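Local coordinates for ABC transporter periplasmic-binding protein YtfQ (Mycobacterium smegmatis, PDB 6HBD), which binds furanose sugars such as beta-D-galactofuranose in the cleft between its two lobes, probably delivering them to an ABC importer, at residues S29-A34 against V259-L264; I148-G153 against F210-D215; G185-S190 against D214-G219; I206-A211 against K236-D241. All coordinates share one frame; numbering follows the deposited sequence.

Interaction 1 of 4, residues S29-A34 against V259-L264; sequences SGWRTA and VECNPL. With ZN (zinc ion), chain D; GZL (beta-D-galactofuranose), chain L.
P263 sets its CB over one face of the W31 indole, 3.8 Å from the centroid of the five-membered ring and 14° off the ring normal, a CH-pi contact. The opposite face of the same indole carries the galactofuranose, so W31 is sandwiched between protein and sugar in the interlobe cleft of a type I periplasmic binding fold. Here the start of helix 30-46 in one lobe meets the chain leaving strand 257-260 of the other, just where it crosses back between the lobes. The CG of W31 stands anti to its backbone N (chi1 -167°), which swings the ring off the helix and into the cleft. A little further along the helix, A34 CB rests on P263 CG at 3.8 Å and lengthens the apolar strip.

C261 comes to the pyrrole side of the indole. Its SG sits oblique to the ring, 4.3 Å from the five-membered centroid, and also approaches C6 of the sugar. Its carbonyl lies at the ring edge, where W31 NE1 gives C261 O a short but bent, weak hydrogen bond (2.8 Å, 130°).

Outside this centre the groups are polar. S29 caps the helix, its OG accepting from R32 N, and the same hydroxyl donates to the sugar. W31 presents CZ3 to one face of the R32 guanidinium, near its centre, while D105 holds NH1 in a salt bridge; R32 NH2 lies 3.1 Å from GZL O4. At the end of the strand, E260 binds a zinc ion, shared with E291, through both carboxylate oxygens, OE2 at 2.2 Å.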
# COMPACT_ATOMS: atom_id res chain seq x y z
N SER A 29 -8.61 2.97 -2.67
CA SER A 29 -7.65 3.87 -3.31
C SER A 29 -7.38 3.52 -4.76
O SER A 29 -7.75 2.43 -5.22
CB SER A 29 -6.33 3.80 -2.56
OG SER A 29 -5.77 2.49 -2.64
N GLY A 30 -6.65 4.42 -5.43
CA GLY A 30 -6.18 4.23 -6.79
C GLY A 30 -5.28 3.02 -6.90
O GLY A 30 -5.42 2.19 -7.80
N TRP A 31 -4.35 2.91 -5.91
CA TRP A 31 -3.45 1.76 -5.81
C TRP A 31 -4.26 0.45 -5.84
O TRP A 31 -3.84 -0.51 -6.47
CB TRP A 31 -2.64 1.82 -4.48
CG TRP A 31 -1.48 0.87 -4.43
CD1 TRP A 31 -0.16 1.17 -4.62
CD2 TRP A 31 -1.54 -0.54 -4.21
NE1 TRP A 31 0.60 0.03 -4.53
CE2 TRP A 31 -0.23 -1.04 -4.32
CE3 TRP A 31 -2.57 -1.42 -3.88
CZ2 TRP A 31 0.07 -2.37 -4.10
CZ3 TRP A 31 -2.27 -2.75 -3.73
CH2 TRP A 31 -0.96 -3.22 -3.85
N ARG A 32 -5.38 0.40 -5.12
CA ARG A 32 -6.23 -0.79 -5.03
C ARG A 32 -6.90 -1.10 -6.37
O ARG A 32 -6.92 -2.26 -6.82
CB ARG A 32 -7.34 -0.56 -3.98
CG ARG A 32 -7.81 -1.83 -3.32
CD ARG A 32 -6.89 -2.23 -2.21
NE ARG A 32 -6.32 -3.54 -2.38
CZ ARG A 32 -5.31 -4.02 -1.67
NH1 ARG A 32 -4.84 -5.23 -1.92
NH2 ARG A 32 -4.74 -3.27 -0.72
N THR A 33 -7.47 -0.06 -6.99
CA THR A 33 -8.17 -0.22 -8.26
C THR A 33 -7.16 -0.65 -9.34
O THR A 33 -7.48 -1.51 -10.16
CB THR A 33 -9.01 1.02 -8.57
OG1 THR A 33 -8.20 2.19 -8.52
CG2 THR A 33 -10.17 1.17 -7.59
N ALA A 34 -5.91 -0.13 -9.27
CA ALA A 34 -4.85 -0.54 -10.17
C ALA A 34 -4.50 -2.00 -9.92
O ALA A 34 -4.36 -2.78 -10.87
CB ALA A 34 -3.63 0.32 -9.96
N VAL A 259 6.97 8.21 -2.79
CA VAL A 259 7.70 6.95 -2.70
C VAL A 259 6.76 5.90 -3.29
O VAL A 259 5.64 5.72 -2.80
CB VAL A 259 8.16 6.60 -1.26
CG1 VAL A 259 8.78 5.21 -1.21
CG2 VAL A 259 9.15 7.63 -0.74
N GLU A 260 7.21 5.23 -4.37
CA GLU A 260 6.47 4.26 -5.15
C GLU A 260 6.18 3.00 -4.40
O GLU A 260 7.09 2.42 -3.83
CB GLU A 260 7.30 3.90 -6.42
CG GLU A 260 6.73 2.87 -7.38
CD GLU A 260 7.67 2.65 -8.56
OE1 GLU A 260 8.24 1.54 -8.70
OE2 GLU A 260 7.86 3.63 -9.31
N CYS A 261 4.95 2.51 -4.49
CA CYS A 261 4.56 1.19 -4.02
C CYS A 261 3.88 0.60 -5.24
O CYS A 261 2.88 1.14 -5.70
CB CYS A 261 3.62 1.24 -2.82
SG CYS A 261 3.11 -0.40 -2.25
N ASN A 262 4.46 -0.44 -5.82
CA ASN A 262 4.02 -0.99 -7.09
C ASN A 262 2.75 -1.88 -7.03
O ASN A 262 2.80 -2.98 -6.47
CB ASN A 262 5.20 -1.74 -7.70
CG ASN A 262 5.11 -1.99 -9.18
OD1 ASN A 262 4.05 -2.40 -9.70
ND2 ASN A 262 6.26 -1.80 -9.86
N PRO A 263 1.64 -1.46 -7.66
CA PRO A 263 0.42 -2.29 -7.63
C PRO A 263 0.36 -3.45 -8.60
O PRO A 263 -0.52 -4.29 -8.43
CB PRO A 263 -0.69 -1.29 -7.98
CG PRO A 263 -0.03 -0.33 -8.85
CD PRO A 263 1.40 -0.21 -8.40
N LEU A 264 1.26 -3.53 -9.59
CA LEU A 264 1.17 -4.51 -10.67
C LEU A 264 1.73 -5.92 -10.32
O LEU A 264 2.65 -6.45 -10.98
CB LEU A 264 1.81 -3.92 -11.94
CG LEU A 264 1.42 -2.46 -12.31
CD1 LEU A 264 2.00 -2.04 -13.64
CD2 LEU A 264 -0.05 -2.26 -12.35
ZN ZN D . 9.34 2.60 -10.56
C6 GZL L . 0.36 -1.62 0.15
C5 GZL L . -1.13 -1.78 0.02
C4 GZL L . -1.89 -0.54 0.45
C3 GZL L . -1.56 0.73 -0.34
C2 GZL L . -2.83 1.54 -0.12
O6 GZL L . 1.01 -2.87 -0.09
O5 GZL L . -1.60 -2.94 0.72
O4 GZL L . -3.30 -0.73 0.23
O3 GZL L . -0.43 1.44 0.11
C1 GZL L . -3.89 0.47 -0.29
O2 GZL L . -3.02 2.59 -1.06
O1 GZL L . -4.92 0.94 0.50
O HOH W 1 8.32 2.08 -12.30

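Interaction 2 of 4, residues I148-G153 against F210-D215; sequences IVQLEG and FAQNDD. With GZL (beta-D-galactofuranose), chain L.
F210 enters beside Q150 in parallel pairing: its N donates to V149 O at 2.9 Å, and its carbonyl O takes L151 N in return. Its side chain, with CG anti to the backbone N (chi1 164°), runs alongside that of Q150 and points the same way, so the glutamine amide meets the ring at its edge, with the two planes perpendicular. Q150 NE2 is 3.6 Å from F210 CD2. Helix 158-171 lies over this side, where F167 stacks on the F210 ring.

A211 turns its methyl to the other side of the sheet and packs on L151 CD1 (3.9 Å). Helix 189-202 backs that leucine. These strands, 146-152 and 208-211, are neighbours in the mostly parallel sheet of one lobe of the periplasmic binding fold, and their C-terminal ends face the sugar cleft.

With Q212 the strand gives way to the loop, although Q212 N still bonds to L151 O. The extended Q212 side chain then reaches over to the neighbouring strand with both ends of its amide. OE1 accepts from G153 N at 3.0 Å in a nearly straight bond (169°), the donor coming from above the carbonyl plane, while NE2 makes a weak, bent bond to Q150 OE1 (122°). The G153 bond sets which way round the Q212 amide lies, and the weak one agrees with it. CG of E152 runs beside NE2, but its carboxylate turns to K164 for a salt bridge.

N213 follows, capping the next helix by accepting from M216 N through OD1, while its ND2 reaches GZL O2 at 2.9 Å in a weak bond.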
# COMPACT_ATOMS: atom_id res chain seq x y z
N ILE A 148 4.96 18.41 11.70
CA ILE A 148 4.54 17.33 10.81
C ILE A 148 3.18 16.84 11.24
O ILE A 148 2.93 16.64 12.41
CB ILE A 148 5.60 16.17 10.71
CG1 ILE A 148 6.94 16.66 10.10
CG2 ILE A 148 5.07 15.00 9.88
CD1 ILE A 148 8.04 16.05 10.60
N VAL A 149 2.33 16.62 10.27
CA VAL A 149 0.99 16.08 10.43
C VAL A 149 1.07 14.72 9.73
O VAL A 149 1.89 14.58 8.83
CB VAL A 149 0.01 17.05 9.75
CG1 VAL A 149 -1.42 16.60 9.91
CG2 VAL A 149 0.21 18.44 10.31
N GLN A 150 0.28 13.71 10.16
CA GLN A 150 0.38 12.36 9.59
C GLN A 150 -0.99 11.73 9.35
O GLN A 150 -1.77 11.54 10.29
CB GLN A 150 1.24 11.45 10.51
CG GLN A 150 1.35 9.96 10.07
CD GLN A 150 2.51 9.12 10.63
OE1 GLN A 150 2.39 7.90 10.74
NE2 GLN A 150 3.70 9.67 10.92
N LEU A 151 -1.27 11.36 8.09
CA LEU A 151 -2.54 10.74 7.75
C LEU A 151 -2.28 9.25 7.73
O LEU A 151 -1.53 8.78 6.89
CB LEU A 151 -3.08 11.26 6.40
CG LEU A 151 -3.20 12.78 6.30
CD1 LEU A 151 -3.25 13.23 4.88
CD2 LEU A 151 -4.41 13.27 7.02
N GLU A 152 -2.77 8.54 8.74
CA GLU A 152 -2.53 7.12 8.92
C GLU A 152 -3.52 6.28 8.10
O GLU A 152 -4.68 6.65 7.97
CB GLU A 152 -2.63 6.73 10.41
CG GLU A 152 -1.62 7.40 11.32
CD GLU A 152 -1.85 7.09 12.79
OE1 GLU A 152 -3.02 7.08 13.23
OE2 GLU A 152 -0.85 6.88 13.51
N GLY A 153 -3.04 5.16 7.56
CA GLY A 153 -3.91 4.26 6.81
C GLY A 153 -4.82 3.49 7.73
O GLY A 153 -4.73 3.64 8.95
N PHE A 210 2.47 14.06 6.06
CA PHE A 210 2.96 12.79 5.59
C PHE A 210 1.76 11.90 5.44
O PHE A 210 1.21 11.43 6.45
CB PHE A 210 4.00 12.18 6.54
CG PHE A 210 4.26 10.70 6.31
CD1 PHE A 210 4.69 10.24 5.07
CD2 PHE A 210 4.00 9.77 7.30
CE1 PHE A 210 4.88 8.88 4.84
CE2 PHE A 210 4.18 8.41 7.07
CZ PHE A 210 4.62 7.98 5.84
N ALA A 211 1.34 11.69 4.19
CA ALA A 211 0.21 10.83 3.90
C ALA A 211 0.74 9.44 3.65
O ALA A 211 1.65 9.28 2.85
CB ALA A 211 -0.56 11.36 2.70
N GLN A 212 0.19 8.42 4.32
CA GLN A 212 0.66 7.04 4.14
C GLN A 212 0.14 6.43 2.85
O GLN A 212 0.47 5.28 2.54
CB GLN A 212 0.29 6.18 5.36
CG GLN A 212 1.18 6.48 6.57
CD GLN A 212 0.73 5.74 7.79
OE1 GLN A 212 -0.07 4.79 7.73
NE2 GLN A 212 1.22 6.16 8.94
N ASN A 213 -0.67 7.19 2.10
CA ASN A 213 -1.21 6.73 0.83
C ASN A 213 -1.55 8.02 0.11
O ASN A 213 -2.14 8.89 0.73
CB ASN A 213 -2.39 5.82 1.13
CG ASN A 213 -3.61 6.00 0.33
OD1 ASN A 213 -4.57 6.64 0.77
ND2 ASN A 213 -3.63 5.41 -0.85
N ASP A 214 -1.08 8.20 -1.14
CA ASP A 214 -1.28 9.50 -1.78
C ASP A 214 -2.77 9.86 -2.02
O ASP A 214 -3.03 11.04 -2.19
CB ASP A 214 -0.43 9.72 -3.06
CG ASP A 214 -0.26 8.64 -4.08
OD1 ASP A 214 -1.16 7.79 -4.20
OD2 ASP A 214 0.76 8.68 -4.81
N ASP A 215 -3.73 8.90 -1.93
CA ASP A 215 -5.16 9.27 -2.00
C ASP A 215 -5.48 10.16 -0.79
O ASP A 215 -6.05 11.24 -0.97
CB ASP A 215 -6.08 8.06 -2.02
CG ASP A 215 -6.10 7.36 -3.35
OD1 ASP A 215 -5.00 7.09 -3.89
OD2 ASP A 215 -7.20 7.09 -3.86
C6 GZL L . 0.36 -1.62 0.15
C5 GZL L . -1.13 -1.78 0.02
C4 GZL L . -1.89 -0.54 0.45
C3 GZL L . -1.56 0.73 -0.34
C2 GZL L . -2.83 1.54 -0.12
O6 GZL L . 1.01 -2.87 -0.09
O5 GZL L . -1.60 -2.94 0.72
O4 GZL L . -3.30 -0.73 0.23
O3 GZL L . -0.43 1.44 0.11
C1 GZL L . -3.89 0.47 -0.29
O2 GZL L . -3.02 2.59 -1.06
O1 GZL L . -4.92 0.94 0.50

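Interaction 3 of 4, residues G185-S190 against D214-G219; sequences GDFTRS and DDMGLG. With GZL (beta-D-galactofuranose), chain L.
The galactofuranose pocket is walled here by F187, and behind that wall M216 of helix 214-226 packs into the tight turn preceding helix 189-202. The turn, type I' from G185 to T188, is closed at G185 O, which accepts from T188 N and T188 OG1 on opposite faces of its carbonyl plane. M216 lays its thioether along the turn: SD is 3.3 Å from F187 N, and CE reaches the ring at CD1 (4.0 Å). The sulfur stands 5.4 Å from the F187 centroid, an oblique Met-aromatic contact. CG of F187 is anti to the carbonyl carbon (chi1 -78°), and the ring offers a face to the sugar with GZL C2 over its centre.

From T188 on, helix 189-202 starts against helix 214-226. T188 caps it, OG1 also accepting from G191 N. The two backbones come close enough for CA-H...O contacts: R189 CA meets D215 O at 3.5 Å, and G219 CA meets R189 O at 3.4 Å. G219 has no side chain, and this close approach rests on that.

R189 bends at chi2 and lies across L218, whose CB and CD1 sit over one face of the guanidinium, CD1 3.8 Å from NE. The charge itself goes to D245 in a salt bridge. The R189 stem passes D215 at CG to CB, but their charged ends stay apart, and D215 OD2 accepts from G30 N of the other lobe instead. A sugar face laid on an aromatic ring, as the furanose lies on F187 here, is typical of carbohydrate-binding sites.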
# COMPACT_ATOMS: atom_id res chain seq x y z
N GLY A 185 -7.03 7.87 8.32
CA GLY A 185 -7.81 8.37 7.20
C GLY A 185 -8.34 7.24 6.34
O GLY A 185 -8.68 7.48 5.18
N ASP A 186 -8.33 6.00 6.86
CA ASP A 186 -8.84 4.78 6.22
C ASP A 186 -8.32 4.47 4.78
O ASP A 186 -8.91 3.62 4.09
CB ASP A 186 -10.38 4.81 6.23
CG ASP A 186 -11.04 3.44 6.40
OD1 ASP A 186 -10.58 2.66 7.27
OD2 ASP A 186 -12.01 3.15 5.66
N PHE A 187 -7.18 5.11 4.37
CA PHE A 187 -6.58 4.99 3.04
C PHE A 187 -7.54 5.49 1.89
O PHE A 187 -7.44 5.02 0.74
CB PHE A 187 -6.04 3.54 2.78
CG PHE A 187 -4.72 3.12 3.39
CD1 PHE A 187 -3.65 4.00 3.43
CD2 PHE A 187 -4.47 1.80 3.68
CE1 PHE A 187 -2.37 3.57 3.83
CE2 PHE A 187 -3.21 1.38 4.14
CZ PHE A 187 -2.17 2.27 4.21
N THR A 188 -8.40 6.50 2.19
CA THR A 188 -9.33 7.07 1.21
C THR A 188 -9.06 8.55 0.97
O THR A 188 -8.39 9.19 1.78
CB THR A 188 -10.77 6.88 1.66
OG1 THR A 188 -10.96 7.55 2.91
CG2 THR A 188 -11.16 5.43 1.76
N ARG A 189 -9.56 9.07 -0.15
CA ARG A 189 -9.45 10.50 -0.46
C ARG A 189 -10.32 11.30 0.51
O ARG A 189 -9.86 12.28 1.08
CB ARG A 189 -9.92 10.82 -1.89
CG ARG A 189 -8.90 10.63 -3.00
CD ARG A 189 -8.94 11.80 -3.96
NE ARG A 189 -8.36 11.48 -5.27
CZ ARG A 189 -8.38 12.30 -6.32
NH1 ARG A 189 -8.94 13.50 -6.22
NH2 ARG A 189 -7.84 11.92 -7.47
N SER A 190 -11.60 10.87 0.70
CA SER A 190 -12.55 11.53 1.61
C SER A 190 -11.99 11.56 3.03
O SER A 190 -11.96 12.61 3.66
CB SER A 190 -13.91 10.83 1.59
OG SER A 190 -13.78 9.43 1.79
N ASP A 214 -1.08 8.20 -1.14
CA ASP A 214 -1.28 9.50 -1.78
C ASP A 214 -2.77 9.86 -2.02
O ASP A 214 -3.03 11.04 -2.19
CB ASP A 214 -0.43 9.72 -3.06
CG ASP A 214 -0.26 8.64 -4.08
OD1 ASP A 214 -1.16 7.79 -4.20
OD2 ASP A 214 0.76 8.68 -4.81
N ASP A 215 -3.73 8.90 -1.93
CA ASP A 215 -5.16 9.27 -2.00
C ASP A 215 -5.48 10.16 -0.79
O ASP A 215 -6.05 11.24 -0.97
CB ASP A 215 -6.08 8.06 -2.02
CG ASP A 215 -6.10 7.36 -3.35
OD1 ASP A 215 -5.00 7.09 -3.89
OD2 ASP A 215 -7.20 7.09 -3.86
N MET A 216 -5.02 9.79 0.41
CA MET A 216 -5.24 10.63 1.60
C MET A 216 -4.55 11.98 1.45
O MET A 216 -5.13 12.99 1.83
CB MET A 216 -4.75 9.92 2.87
CG MET A 216 -5.65 8.75 3.25
SD MET A 216 -5.15 7.74 4.64
CE MET A 216 -3.39 7.86 4.59
N GLY A 217 -3.36 11.99 0.87
CA GLY A 217 -2.61 13.21 0.58
C GLY A 217 -3.27 14.07 -0.50
O GLY A 217 -3.01 15.28 -0.58
N LEU A 218 -4.10 13.45 -1.37
CA LEU A 218 -4.84 14.20 -2.38
C LEU A 218 -6.02 14.91 -1.67
O LEU A 218 -6.16 16.13 -1.81
CB LEU A 218 -5.28 13.32 -3.57
CG LEU A 218 -4.15 12.88 -4.53
CD1 LEU A 218 -4.59 11.70 -5.40
CD2 LEU A 218 -3.66 14.04 -5.41
N GLY A 219 -6.78 14.19 -0.83
CA GLY A 219 -7.84 14.78 -0.02
C GLY A 219 -7.28 15.89 0.86
O GLY A 219 -7.85 16.98 0.97
C6 GZL L . 0.36 -1.62 0.15
C5 GZL L . -1.13 -1.78 0.02
C4 GZL L . -1.89 -0.54 0.45
C3 GZL L . -1.56 0.73 -0.34
C2 GZL L . -2.83 1.54 -0.12
O6 GZL L . 1.01 -2.87 -0.09
O5 GZL L . -1.60 -2.94 0.72
O4 GZL L . -3.30 -0.73 0.23
O3 GZL L . -0.43 1.44 0.11
C1 GZL L . -3.89 0.47 -0.29
O2 GZL L . -3.02 2.59 -1.06
O1 GZL L . -4.92 0.94 0.50

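Interaction 4 of 4, residues I206-A211 against K236-D241; sequences IDVVFA and KIVAVD. With GZL (beta-D-galactofuranose), chain L.
Backbone hydrogen bonds join the two strands in parallel, V208 beside K236 through F210 beside V238. K236 N donates to D207 O at 3.1 Å in a nearly straight bond, V209 N to K236 O, V238 N to V209 O, and A211 N to V238 O at 2.9 Å. The last of the series, V240 N to A211 O, is stretched to 3.5 Å and weak, at the point where the chain turns a corner. CA-H...O contacts fill in between, such as F210 CA to V238 O.

The strands run with an 18° angle between their directions, and helix 214-226 links them: a beta-alpha-beta unit in one lobe of the periplasmic binding fold.

Apolar side chains pair on both sides of the sheet. On the side of V208, F210 and V238, the phenyl ring meets its neighbour at about a right angle, F210 CD1 lying 3.7 Å from V238 CG2, and V240 CG2 reaches the ring edge. A131 of helix 124-138 packs on F210 and V238. On the other side V209 and I237 run side by side, CG1 to CG1 at 4.1 Å, with M221 and I224 of helix 214-226 beyond I237.

D241, just past the corner, takes a sugar hydroxyl on each carboxylate oxygen: GZL O2 donates to OD2 at 2.7 Å and GZL O3 to OD1 at 2.9 Å. Its OD2 is gripped a second time by N213 ND2.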
# COMPACT_ATOMS: atom_id res chain seq x y z
N ILE A 206 1.44 24.24 10.51
CA ILE A 206 1.59 22.95 9.82
C ILE A 206 2.65 23.16 8.70
O ILE A 206 2.37 23.85 7.71
CB ILE A 206 0.24 22.43 9.25
CG1 ILE A 206 -0.74 22.07 10.39
CG2 ILE A 206 0.49 21.23 8.34
CD1 ILE A 206 -2.17 21.71 9.94
N ASP A 207 3.85 22.58 8.86
CA ASP A 207 4.92 22.72 7.85
C ASP A 207 4.81 21.70 6.73
O ASP A 207 5.03 22.03 5.55
CB ASP A 207 6.31 22.60 8.49
CG ASP A 207 6.70 23.84 9.26
OD1 ASP A 207 6.23 23.99 10.40
OD2 ASP A 207 7.50 24.65 8.71
N VAL A 208 4.52 20.45 7.11
CA VAL A 208 4.48 19.31 6.21
C VAL A 208 3.46 18.26 6.68
O VAL A 208 3.22 18.13 7.88
CB VAL A 208 5.93 18.74 6.08
CG1 VAL A 208 6.71 18.88 7.39
CG2 VAL A 208 5.98 17.29 5.57
N VAL A 209 2.85 17.54 5.73
CA VAL A 209 1.92 16.45 5.98
C VAL A 209 2.54 15.18 5.34
O VAL A 209 3.11 15.25 4.26
CB VAL A 209 0.44 16.73 5.54
CG1 VAL A 209 0.34 17.94 4.63
CG2 VAL A 209 -0.27 15.51 4.94
N PHE A 210 2.47 14.06 6.06
CA PHE A 210 2.96 12.79 5.59
C PHE A 210 1.76 11.90 5.44
O PHE A 210 1.21 11.43 6.45
CB PHE A 210 4.00 12.18 6.54
CG PHE A 210 4.26 10.70 6.31
CD1 PHE A 210 4.69 10.24 5.07
CD2 PHE A 210 4.00 9.77 7.30
CE1 PHE A 210 4.88 8.88 4.84
CE2 PHE A 210 4.18 8.41 7.07
CZ PHE A 210 4.62 7.98 5.84
N ALA A 211 1.34 11.69 4.19
CA ALA A 211 0.21 10.83 3.90
C ALA A 211 0.74 9.44 3.65
O ALA A 211 1.65 9.28 2.85
CB ALA A 211 -0.56 11.36 2.70
N LYS A 236 3.93 21.39 2.75
CA LYS A 236 4.51 20.36 1.91
C LYS A 236 3.77 19.01 2.05
O LYS A 236 3.28 18.69 3.12
CB LYS A 236 6.01 20.21 2.23
CG LYS A 236 6.74 21.57 2.20
CD LYS A 236 8.16 21.52 1.63
CE LYS A 236 8.73 22.91 1.36
NZ LYS A 236 8.12 23.59 0.18
N ILE A 237 3.65 18.24 0.97
CA ILE A 237 3.03 16.92 1.05
C ILE A 237 4.03 15.91 0.55
O ILE A 237 4.77 16.19 -0.41
CB ILE A 237 1.69 16.79 0.29
CG1 ILE A 237 0.76 18.02 0.55
CG2 ILE A 237 1.01 15.43 0.63
CD1 ILE A 237 -0.45 18.16 -0.37
N VAL A 238 4.13 14.76 1.29
CA VAL A 238 4.96 13.62 0.97
C VAL A 238 4.10 12.39 1.21
O VAL A 238 3.45 12.29 2.26
CB VAL A 238 6.34 13.58 1.66
CG1 VAL A 238 6.77 14.96 2.11
CG2 VAL A 238 6.42 12.57 2.79
N ALA A 239 4.01 11.50 0.21
CA ALA A 239 3.16 10.34 0.33
C ALA A 239 3.80 9.10 -0.24
O ALA A 239 4.89 9.16 -0.81
CB ALA A 239 1.82 10.61 -0.31
N VAL A 240 3.14 7.95 0.00
CA VAL A 240 3.56 6.64 -0.46
C VAL A 240 2.51 6.15 -1.47
O VAL A 240 1.33 6.45 -1.29
CB VAL A 240 3.74 5.68 0.76
CG1 VAL A 240 4.07 4.26 0.30
CG2 VAL A 240 4.81 6.21 1.69
N ASP A 241 2.94 5.42 -2.51
CA ASP A 241 2.18 4.85 -3.62
C ASP A 241 2.62 5.38 -4.96
O ASP A 241 2.99 4.49 -5.73
CB ASP A 241 0.65 4.96 -3.54
CG ASP A 241 -0.06 4.05 -2.56
OD1 ASP A 241 0.63 3.22 -1.91
OD2 ASP A 241 -1.31 4.15 -2.46
C6 GZL L . 0.36 -1.62 0.15
C5 GZL L . -1.13 -1.78 0.02
C4 GZL L . -1.89 -0.54 0.45
C3 GZL L . -1.56 0.73 -0.34
C2 GZL L . -2.83 1.54 -0.12
O6 GZL L . 1.01 -2.87 -0.09
O5 GZL L . -1.60 -2.94 0.72
O4 GZL L . -3.30 -0.73 0.23
O3 GZL L . -0.43 1.44 0.11
C1 GZL L . -3.89 0.47 -0.29
O2 GZL L . -3.02 2.59 -1.06
O1 GZL L . -4.92 0.94 0.50

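Interactions 2 and 4 share strand 208-211, which is flanked by 146-152 on one edge and 236-239 on the other; both are buried and lean on backbone bonds, though interaction 2 adds an amide grip where interaction 4 relies on apolar pairs. Interaction 3 uses the helix that follows this strand; it is buried near F187 and more open at R189, with no hydrogen bond between its segments. Interaction 1 is also buried but differs in kind, spanning the lobes by ring and proline packing. Its G30 N meets D215 OD2 of interactions 2 and 3, and V259 pairs with A239 and D241 of interaction 4. All four contribute residues to the sugar site.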